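Local structure of iron dependent repressor (Sulfolobus solfataricus, 2X4H) at residues L11-F16 and S77-I82; Y18-R24 and I37-I43; K83-I88 and I118-Y122. The protein probably acts as a metal-dependent, DNA-binding transcriptional regulator of the DtxR/MntR family, and binds zinc ions. Residues are numbered along the deposited sequence.

In the fold
Near the N terminus, residues 11-16 lead into helix 13-27 and meet residues 77-82 of helix 72-94 in interaction 1, closing a loop of 60 residues that holds most of the helix-turn-helix region and the two-stranded sheet. Within that loop lies interaction 2, where residues 18-24, further along helix 13-27, pack on residues 37-43 after 12 intervening residues. Leu19 and Lys23 reach Ile78, so these two contacts touch. Interaction 3 follows in series: residues 83-88, next on helix 72-94, pair with residues 118-122, and Tyr80 meets Ile118. Helix 72-94 thus connects the helix-turn-helix to the region assigned to metal binding and dimerisation; interactions 2 and 3 lie on opposite sides of the chain's centre.

Interaction 1 of 3, residues L11-F16 and S77-I82; sequences LSRREF and SINYLI. With ZN (zinc ion), chain K.
Segment 11-16 starts extended at Leu11 and turns into a helix at Arg13; segment 77-82 is helical throughout. Ser12, the N-cap, forms a capping box with Glu15: Glu15 N donates to Ser12 OG (3.1 Å) and Ser12 N to Glu15 OE1 (2.8 Å). Ser12 OG is also hydrogen-bonded to Glu50 of the second subunit, and Glu15 OE2 binds zinc at 2.1 Å, with Glu51 and with Glu50 and His54 of that subunit. The CA atoms of Phe16 and Ile78 are 6.4 Å apart. Along 77-82, Ser77 O meets Leu11 CD2 at 3.4 Å, and Ile78 O lies at the Phe16 ring edge, 3.5 Å from CE1. Leu81 (chi1 t) points toward segment 11-16, so its CD2 sits over the face of the Phe16 (chi1 t) ring, a CH-pi contact 4.0 Å from the centroid, with Leu11 CD2 at 4.3 Å. Ile82 CG1 meets the ring edge, 3.6 Å from Phe16 CZ. This largely apolar contact joins helix 13-27 to helix 72-94, and Leu19 of helix 13-27 covers Leu11, Ser77 and Ile78.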
# COMPACT_ATOMS: atom_id res chain seq x y z
N LEU C 11 -9.86 -2.81 -4.81
CA LEU C 11 -10.25 -1.59 -4.11
C LEU C 11 -11.06 -2.08 -2.93
O LEU C 11 -12.08 -2.73 -3.11
CB LEU C 11 -11.12 -0.66 -4.96
CG LEU C 11 -11.62 0.62 -4.25
CD1 LEU C 11 -10.48 1.63 -4.04
CD2 LEU C 11 -12.77 1.29 -4.99
N SER C 12 -10.61 -1.78 -1.73
CA SER C 12 -11.30 -2.32 -0.58
C SER C 12 -12.47 -1.40 -0.24
O SER C 12 -12.60 -0.28 -0.73
CB SER C 12 -10.36 -2.50 0.63
OG SER C 12 -10.17 -1.28 1.32
N ARG C 13 -13.30 -1.91 0.63
CA ARG C 13 -14.43 -1.19 1.15
C ARG C 13 -14.00 0.03 1.97
O ARG C 13 -14.61 1.10 1.87
CB ARG C 13 -15.23 -2.19 1.98
CG ARG C 13 -16.34 -1.63 2.82
CD ARG C 13 -17.56 -1.36 2.04
NE ARG C 13 -18.03 -2.51 1.27
CZ ARG C 13 -19.01 -2.40 0.39
NH1 ARG C 13 -19.58 -1.22 0.19
NH2 ARG C 13 -19.39 -3.43 -0.32
N ARG C 14 -12.94 -0.10 2.76
CA ARG C 14 -12.42 1.03 3.52
C ARG C 14 -11.85 2.10 2.61
O ARG C 14 -12.05 3.29 2.85
CB ARG C 14 -11.34 0.58 4.49
CG ARG C 14 -11.89 -0.21 5.64
CD ARG C 14 -10.82 -1.14 6.22
NE ARG C 14 -11.31 -1.86 7.38
CZ ARG C 14 -12.12 -2.92 7.33
NH1 ARG C 14 -12.52 -3.42 6.16
NH2 ARG C 14 -12.52 -3.50 8.45
N GLU C 15 -11.15 1.68 1.56
CA GLU C 15 -10.64 2.59 0.54
C GLU C 15 -11.77 3.34 -0.14
O GLU C 15 -11.68 4.56 -0.36
CB GLU C 15 -9.81 1.83 -0.49
CG GLU C 15 -8.39 1.47 -0.03
CD GLU C 15 -7.68 0.49 -0.95
OE1 GLU C 15 -8.35 -0.16 -1.76
OE2 GLU C 15 -6.45 0.34 -0.88
N PHE C 16 -12.84 2.61 -0.45
CA PHE C 16 -14.03 3.21 -0.98
C PHE C 16 -14.51 4.40 -0.14
O PHE C 16 -14.80 5.46 -0.68
CB PHE C 16 -15.13 2.15 -1.05
CG PHE C 16 -16.37 2.60 -1.74
CD1 PHE C 16 -16.33 2.99 -3.06
CD2 PHE C 16 -17.59 2.55 -1.08
CE1 PHE C 16 -17.49 3.37 -3.71
CE2 PHE C 16 -18.75 2.92 -1.73
CZ PHE C 16 -18.70 3.34 -3.05
N SER C 77 -13.06 3.80 -10.15
CA SER C 77 -13.15 2.68 -9.21
C SER C 77 -14.25 2.87 -8.15
O SER C 77 -14.79 1.89 -7.67
CB SER C 77 -11.78 2.40 -8.55
OG SER C 77 -11.22 3.58 -8.03
N ILE C 78 -14.59 4.10 -7.77
CA ILE C 78 -15.80 4.37 -6.99
C ILE C 78 -17.06 3.83 -7.72
O ILE C 78 -17.88 3.13 -7.15
CB ILE C 78 -16.01 5.89 -6.76
CG1 ILE C 78 -15.15 6.38 -5.60
CG2 ILE C 78 -17.48 6.22 -6.46
CD1 ILE C 78 -15.21 7.88 -5.42
N ASN C 79 -17.20 4.19 -8.99
CA ASN C 79 -18.35 3.77 -9.80
C ASN C 79 -18.35 2.25 -9.98
O ASN C 79 -19.38 1.60 -9.89
CB ASN C 79 -18.36 4.45 -11.16
CG ASN C 79 -18.73 5.91 -11.07
OD1 ASN C 79 -19.21 6.38 -10.05
ND2 ASN C 79 -18.51 6.63 -12.16
N TYR C 80 -17.16 1.69 -10.18
CA TYR C 80 -17.09 0.27 -10.43
C TYR C 80 -17.54 -0.54 -9.19
O TYR C 80 -18.28 -1.53 -9.33
CB TYR C 80 -15.71 -0.15 -10.94
CG TYR C 80 -15.66 -1.63 -10.93
CD1 TYR C 80 -16.44 -2.38 -11.82
CD2 TYR C 80 -14.91 -2.30 -9.96
CE1 TYR C 80 -16.45 -3.77 -11.76
CE2 TYR C 80 -14.91 -3.70 -9.90
CZ TYR C 80 -15.66 -4.42 -10.80
OH TYR C 80 -15.61 -5.79 -10.72
N LEU C 81 -17.17 -0.10 -7.99
CA LEU C 81 -17.69 -0.78 -6.78
C LEU C 81 -19.22 -0.57 -6.57
O LEU C 81 -19.92 -1.47 -6.08
CB LEU C 81 -16.91 -0.35 -5.55
CG LEU C 81 -17.29 -0.94 -4.19
CD1 LEU C 81 -17.55 -2.42 -4.29
CD2 LEU C 81 -16.15 -0.67 -3.18
N ILE C 82 -19.72 0.60 -6.94
CA ILE C 82 -21.13 0.92 -6.80
C ILE C 82 -21.93 0.04 -7.74
O ILE C 82 -22.92 -0.56 -7.34
CB ILE C 82 -21.41 2.41 -7.08
CG1 ILE C 82 -20.95 3.27 -5.89
CG2 ILE C 82 -22.92 2.63 -7.40
CD1 ILE C 82 -20.92 4.79 -6.13
ZN ZN K . -5.74 0.73 1.10

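Interaction 2 of 3, residues Y18-R24 and I37-I43; sequences YLLTIKR and IAKDLKI
Two helical segments, 18-24 and 37-41, cross with their N-to-C directions 120° apart and their axes 10.2 Å apart at closest approach. The CA atoms of Thr21 and Ile37, 6.5 Å apart, set the register. Thr21, pointing toward the other helix, is the small bump in the dip between Ile37, Asp40 and Leu41: its CG2 sits 4.3 Å from Ile37 CA and 3.7 Å from Asp40 OD1, while its OG1, hydrogen-bonded to Ser17 O, lies 3.5 Å from Leu41 CD2. Ile37 (mt) extends past it so that its CD1 meets Ile22 CG1 at 3.7 Å. Beyond Thr21 the broad Tyr18 ring (chi1 -91°) receives Leu41 (mt), whose CD1 stands over its face 4.0 Å from the centroid, a CH-pi contact. The chain then turns at Lys42 (phi/psi 60/48) in a Schellman motif, bringing Ile43 CD1 to 3.2 Å from Tyr18 OH. A long salt bridge joins Arg24 NH1 to Asp40 OD1 (3.4 Å), an oxygen also hydrogen-bonded to Tyr25 OH. Val48 of helix 45-57 touches both Tyr18 and Ile37. Three helices packed like this are characteristic of the helix-turn-helix domain of DtxR/MntR-family regulators.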
# COMPACT_ATOMS: atom_id res chain seq x y z
N TYR C 18 -12.76 6.24 1.96
CA TYR C 18 -11.78 7.31 1.80
C TYR C 18 -12.09 8.10 0.55
O TYR C 18 -12.17 9.32 0.60
CB TYR C 18 -10.36 6.76 1.67
CG TYR C 18 -9.60 6.61 2.96
CD1 TYR C 18 -9.93 5.62 3.88
CD2 TYR C 18 -8.50 7.43 3.24
CE1 TYR C 18 -9.22 5.47 5.08
CE2 TYR C 18 -7.78 7.28 4.42
CZ TYR C 18 -8.14 6.30 5.33
OH TYR C 18 -7.42 6.17 6.49
N LEU C 19 -12.27 7.40 -0.56
CA LEU C 19 -12.45 8.05 -1.85
C LEU C 19 -13.74 8.83 -1.94
O LEU C 19 -13.79 9.85 -2.63
CB LEU C 19 -12.40 7.06 -3.02
CG LEU C 19 -11.11 6.27 -3.22
CD1 LEU C 19 -11.21 5.49 -4.52
CD2 LEU C 19 -9.86 7.16 -3.21
N LEU C 20 -14.79 8.36 -1.28
CA LEU C 20 -16.06 9.10 -1.27
C LEU C 20 -15.91 10.35 -0.41
O LEU C 20 -16.52 11.37 -0.70
CB LEU C 20 -17.22 8.24 -0.76
CG LEU C 20 -17.74 7.19 -1.73
CD1 LEU C 20 -18.48 6.06 -1.01
CD2 LEU C 20 -18.64 7.85 -2.78
N THR C 21 -15.09 10.28 0.63
CA THR C 21 -14.85 11.44 1.48
C THR C 21 -13.98 12.48 0.77
O THR C 21 -14.24 13.67 0.87
CB THR C 21 -14.17 11.07 2.78
OG1 THR C 21 -14.97 10.12 3.48
CG2 THR C 21 -14.01 12.30 3.63
N ILE C 22 -12.95 12.02 0.08
CA ILE C 22 -12.11 12.89 -0.74
C ILE C 22 -12.95 13.55 -1.86
O ILE C 22 -12.84 14.75 -2.11
CB ILE C 22 -10.90 12.10 -1.33
CG1 ILE C 22 -9.93 11.71 -0.21
CG2 ILE C 22 -10.16 12.91 -2.41
CD1 ILE C 22 -8.92 10.65 -0.63
N LYS C 23 -13.80 12.76 -2.52
CA LYS C 23 -14.63 13.29 -3.64
C LYS C 23 -15.58 14.42 -3.22
O LYS C 23 -15.81 15.35 -3.99
CB LYS C 23 -15.42 12.15 -4.32
CG LYS C 23 -16.11 12.54 -5.64
CD LYS C 23 -16.87 11.36 -6.23
CE LYS C 23 -17.59 11.73 -7.53
NZ LYS C 23 -18.67 12.70 -7.29
N ARG C 24 -16.12 14.35 -2.01
CA ARG C 24 -17.03 15.38 -1.50
C ARG C 24 -16.33 16.75 -1.49
O ARG C 24 -16.84 17.71 -2.03
CB ARG C 24 -17.53 14.99 -0.09
CG ARG C 24 -18.66 15.85 0.47
CD ARG C 24 -18.84 15.68 1.99
NE ARG C 24 -19.09 14.30 2.43
CZ ARG C 24 -18.28 13.55 3.20
NH1 ARG C 24 -17.12 14.02 3.67
NH2 ARG C 24 -18.64 12.31 3.54
N ILE C 37 -10.30 14.66 6.30
CA ILE C 37 -10.60 13.27 5.99
C ILE C 37 -10.64 12.45 7.28
O ILE C 37 -11.53 11.61 7.46
CB ILE C 37 -9.54 12.64 5.08
CG1 ILE C 37 -9.45 13.37 3.74
CG2 ILE C 37 -9.85 11.15 4.86
CD1 ILE C 37 -8.29 12.91 2.85
N ALA C 38 -9.68 12.71 8.16
CA ALA C 38 -9.53 11.98 9.41
C ALA C 38 -10.73 12.20 10.32
O ALA C 38 -11.29 11.25 10.88
CB ALA C 38 -8.24 12.41 10.11
N LYS C 39 -11.13 13.46 10.47
CA LYS C 39 -12.27 13.81 11.30
C LYS C 39 -13.59 13.28 10.72
O LYS C 39 -14.45 12.74 11.47
CB LYS C 39 -12.33 15.32 11.49
CG LYS C 39 -13.29 15.81 12.59
CD LYS C 39 -13.25 17.34 12.67
CE LYS C 39 -14.22 17.91 13.70
NZ LYS C 39 -13.89 19.35 13.98
N ASP C 40 -13.76 13.40 9.41
CA ASP C 40 -14.98 12.88 8.76
C ASP C 40 -15.16 11.36 8.99
O ASP C 40 -16.25 10.91 9.31
CB ASP C 40 -14.99 13.20 7.26
CG ASP C 40 -15.01 14.71 6.98
OD1 ASP C 40 -14.73 15.12 5.84
OD2 ASP C 40 -15.29 15.50 7.92
N LEU C 41 -14.07 10.60 8.86
CA LEU C 41 -14.11 9.14 9.05
C LEU C 41 -13.90 8.70 10.51
O LEU C 41 -13.97 7.51 10.81
CB LEU C 41 -13.06 8.47 8.16
CG LEU C 41 -13.30 8.63 6.66
CD1 LEU C 41 -12.11 8.13 5.88
CD2 LEU C 41 -14.62 7.91 6.22
N LYS C 42 -13.67 9.65 11.41
CA LYS C 42 -13.45 9.36 12.84
C LYS C 42 -12.25 8.45 13.06
O LYS C 42 -12.34 7.45 13.77
CB LYS C 42 -14.70 8.73 13.48
CG LYS C 42 -15.99 9.52 13.27
CD LYS C 42 -17.11 9.12 14.25
CE LYS C 42 -17.70 7.73 13.97
NZ LYS C 42 -16.81 6.62 14.45
N ILE C 43 -11.12 8.80 12.42
CA ILE C 43 -9.87 8.03 12.57
C ILE C 43 -8.64 8.96 12.68
O ILE C 43 -8.77 10.19 12.60
CB ILE C 43 -9.66 7.00 11.40
CG1 ILE C 43 -9.50 7.73 10.05
CG2 ILE C 43 -10.78 5.98 11.37
CD1 ILE C 43 -9.50 6.79 8.84

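Interaction 3 of 3, residues K83-I88 and I118-Y122; sequences KAHRVI and IDKLY. With ZN (zinc ion), chain M.
Helical segments 83-88 and 118-122 run roughly alongside each other, their N-to-C directions 39° apart and their axes 9.8 Å apart at closest approach. The register pairs Ala84 with Ile118 (CA to CA 5.7 Å) and Val87 with Tyr122 (6.1 Å).

Apolar contacts fill the interface. Ala84 CB meets Ile118 CG1 at 3.6 Å. Ile118 (mm) also places CG2 3.7 Å from Lys83 CG and CD1 4.3 Å from Ile88 CD1. Val87 (t) points toward segment 118-122, with CG1 3.6 Å from Leu121 CG and CG2 3.8 Å from Tyr122 CD1 at the ring edge.

The polar contacts centre on Lys83, fully extended (tttt). Its NZ donates to Asp119 OD1 at 2.7 Å in a salt bridge and makes a cation-pi contact with the face of the Tyr122 (chi1 t) ring, 4.1 Å from the centroid. Lys83 CE, 3.9 Å from that centroid, adds a CH-pi contact. Asp119 and Glu115 also form a zinc site seen in this protein, though no zinc is bound to them in this chain.

Metal binding lies on another side of helix 72-94. His85 has its CA-to-CB bond directed away from segment 118-122; its NE2 binds zinc at 1.9 Å, with water 1 at 2.2 Å from the metal and Glu89 and Cys103 as further ligands. This all-helical contact, with that zinc site on the long helix, belongs to the region assigned to metal binding and dimerisation in the DtxR/MntR family.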
# COMPACT_ATOMS: atom_id res chain seq x y z
N LYS C 83 -21.45 -0.06 -8.98
CA LYS C 83 -22.00 -0.97 -9.98
C LYS C 83 -21.94 -2.41 -9.47
O LYS C 83 -22.91 -3.15 -9.59
CB LYS C 83 -21.21 -0.82 -11.29
CG LYS C 83 -21.74 -1.63 -12.47
CD LYS C 83 -21.01 -1.40 -13.80
CE LYS C 83 -21.71 -2.22 -14.90
NZ LYS C 83 -21.14 -2.08 -16.28
N ALA C 84 -20.83 -2.83 -8.88
CA ALA C 84 -20.70 -4.21 -8.40
C ALA C 84 -21.69 -4.52 -7.27
O ALA C 84 -22.34 -5.55 -7.30
CB ALA C 84 -19.24 -4.53 -7.95
N HIS C 85 -21.80 -3.61 -6.30
CA HIS C 85 -22.68 -3.79 -5.16
C HIS C 85 -24.13 -3.95 -5.65
O HIS C 85 -24.82 -4.91 -5.30
CB HIS C 85 -22.55 -2.60 -4.16
CG HIS C 85 -23.58 -2.62 -3.07
ND1 HIS C 85 -23.53 -3.51 -2.01
CD2 HIS C 85 -24.73 -1.91 -2.92
CE1 HIS C 85 -24.59 -3.31 -1.24
NE2 HIS C 85 -25.35 -2.37 -1.79
N ARG C 86 -24.55 -3.05 -6.52
CA ARG C 86 -25.94 -2.94 -6.93
C ARG C 86 -26.36 -3.99 -7.98
O ARG C 86 -27.49 -4.50 -7.93
CB ARG C 86 -26.18 -1.49 -7.39
CG ARG C 86 -26.12 -0.51 -6.24
CD ARG C 86 -26.24 0.95 -6.63
NE ARG C 86 -26.11 1.78 -5.43
CZ ARG C 86 -26.00 3.11 -5.39
NH1 ARG C 86 -25.96 3.84 -6.49
NH2 ARG C 86 -25.86 3.71 -4.23
N VAL C 87 -25.47 -4.32 -8.90
CA VAL C 87 -25.72 -5.43 -9.81
C VAL C 87 -25.86 -6.75 -9.03
O VAL C 87 -26.79 -7.52 -9.28
CB VAL C 87 -24.64 -5.53 -10.90
CG1 VAL C 87 -24.77 -6.83 -11.68
CG2 VAL C 87 -24.71 -4.29 -11.82
N ILE C 88 -24.96 -7.02 -8.09
CA ILE C 88 -25.09 -8.21 -7.25
C ILE C 88 -26.42 -8.19 -6.48
O ILE C 88 -27.12 -9.20 -6.45
CB ILE C 88 -23.91 -8.37 -6.28
CG1 ILE C 88 -22.71 -8.98 -7.02
CG2 ILE C 88 -24.27 -9.32 -5.13
CD1 ILE C 88 -21.41 -8.77 -6.32
N ILE C 118 -18.72 -8.36 -13.32
CA ILE C 118 -19.74 -7.34 -13.09
C ILE C 118 -20.34 -6.79 -14.40
O ILE C 118 -21.54 -6.68 -14.50
CB ILE C 118 -19.19 -6.21 -12.21
CG1 ILE C 118 -18.93 -6.75 -10.80
CG2 ILE C 118 -20.13 -4.99 -12.20
CD1 ILE C 118 -20.12 -7.36 -10.13
N ASP C 119 -19.51 -6.49 -15.40
CA ASP C 119 -20.03 -6.02 -16.69
C ASP C 119 -20.84 -7.10 -17.37
O ASP C 119 -21.86 -6.79 -18.00
CB ASP C 119 -18.91 -5.56 -17.62
CG ASP C 119 -18.27 -4.23 -17.16
OD1 ASP C 119 -18.85 -3.57 -16.26
OD2 ASP C 119 -17.19 -3.82 -17.69
N LYS C 120 -20.43 -8.36 -17.27
CA LYS C 120 -21.21 -9.40 -17.95
C LYS C 120 -22.51 -9.69 -17.22
O LYS C 120 -23.52 -9.99 -17.85
CB LYS C 120 -20.38 -10.65 -18.21
CG LYS C 120 -19.49 -10.42 -19.44
CD LYS C 120 -18.71 -11.62 -19.91
CE LYS C 120 -18.25 -11.38 -21.35
NZ LYS C 120 -16.99 -12.09 -21.64
N LEU C 121 -22.48 -9.56 -15.89
CA LEU C 121 -23.65 -9.83 -15.07
C LEU C 121 -24.65 -8.71 -15.27
O LEU C 121 -25.86 -8.95 -15.31
CB LEU C 121 -23.28 -10.00 -13.59
CG LEU C 121 -24.40 -10.31 -12.58
CD1 LEU C 121 -25.16 -11.58 -12.97
CD2 LEU C 121 -23.90 -10.40 -11.16
N TYR C 122 -24.15 -7.49 -15.45
CA TYR C 122 -24.97 -6.34 -15.77
C TYR C 122 -25.72 -6.57 -17.07
O TYR C 122 -26.96 -6.43 -17.11
CB TYR C 122 -24.06 -5.11 -15.85
CG TYR C 122 -24.67 -3.80 -16.27
CD1 TYR C 122 -25.33 -3.00 -15.35
CD2 TYR C 122 -24.49 -3.31 -17.54
CE1 TYR C 122 -25.85 -1.77 -15.69
CE2 TYR C 122 -25.01 -2.07 -17.91
CZ TYR C 122 -25.70 -1.29 -16.97
OH TYR C 122 -26.23 -0.04 -17.32
ZN ZN M . -27.04 -2.01 -0.92
O HOH W 1 -27.24 -0.13 -2.08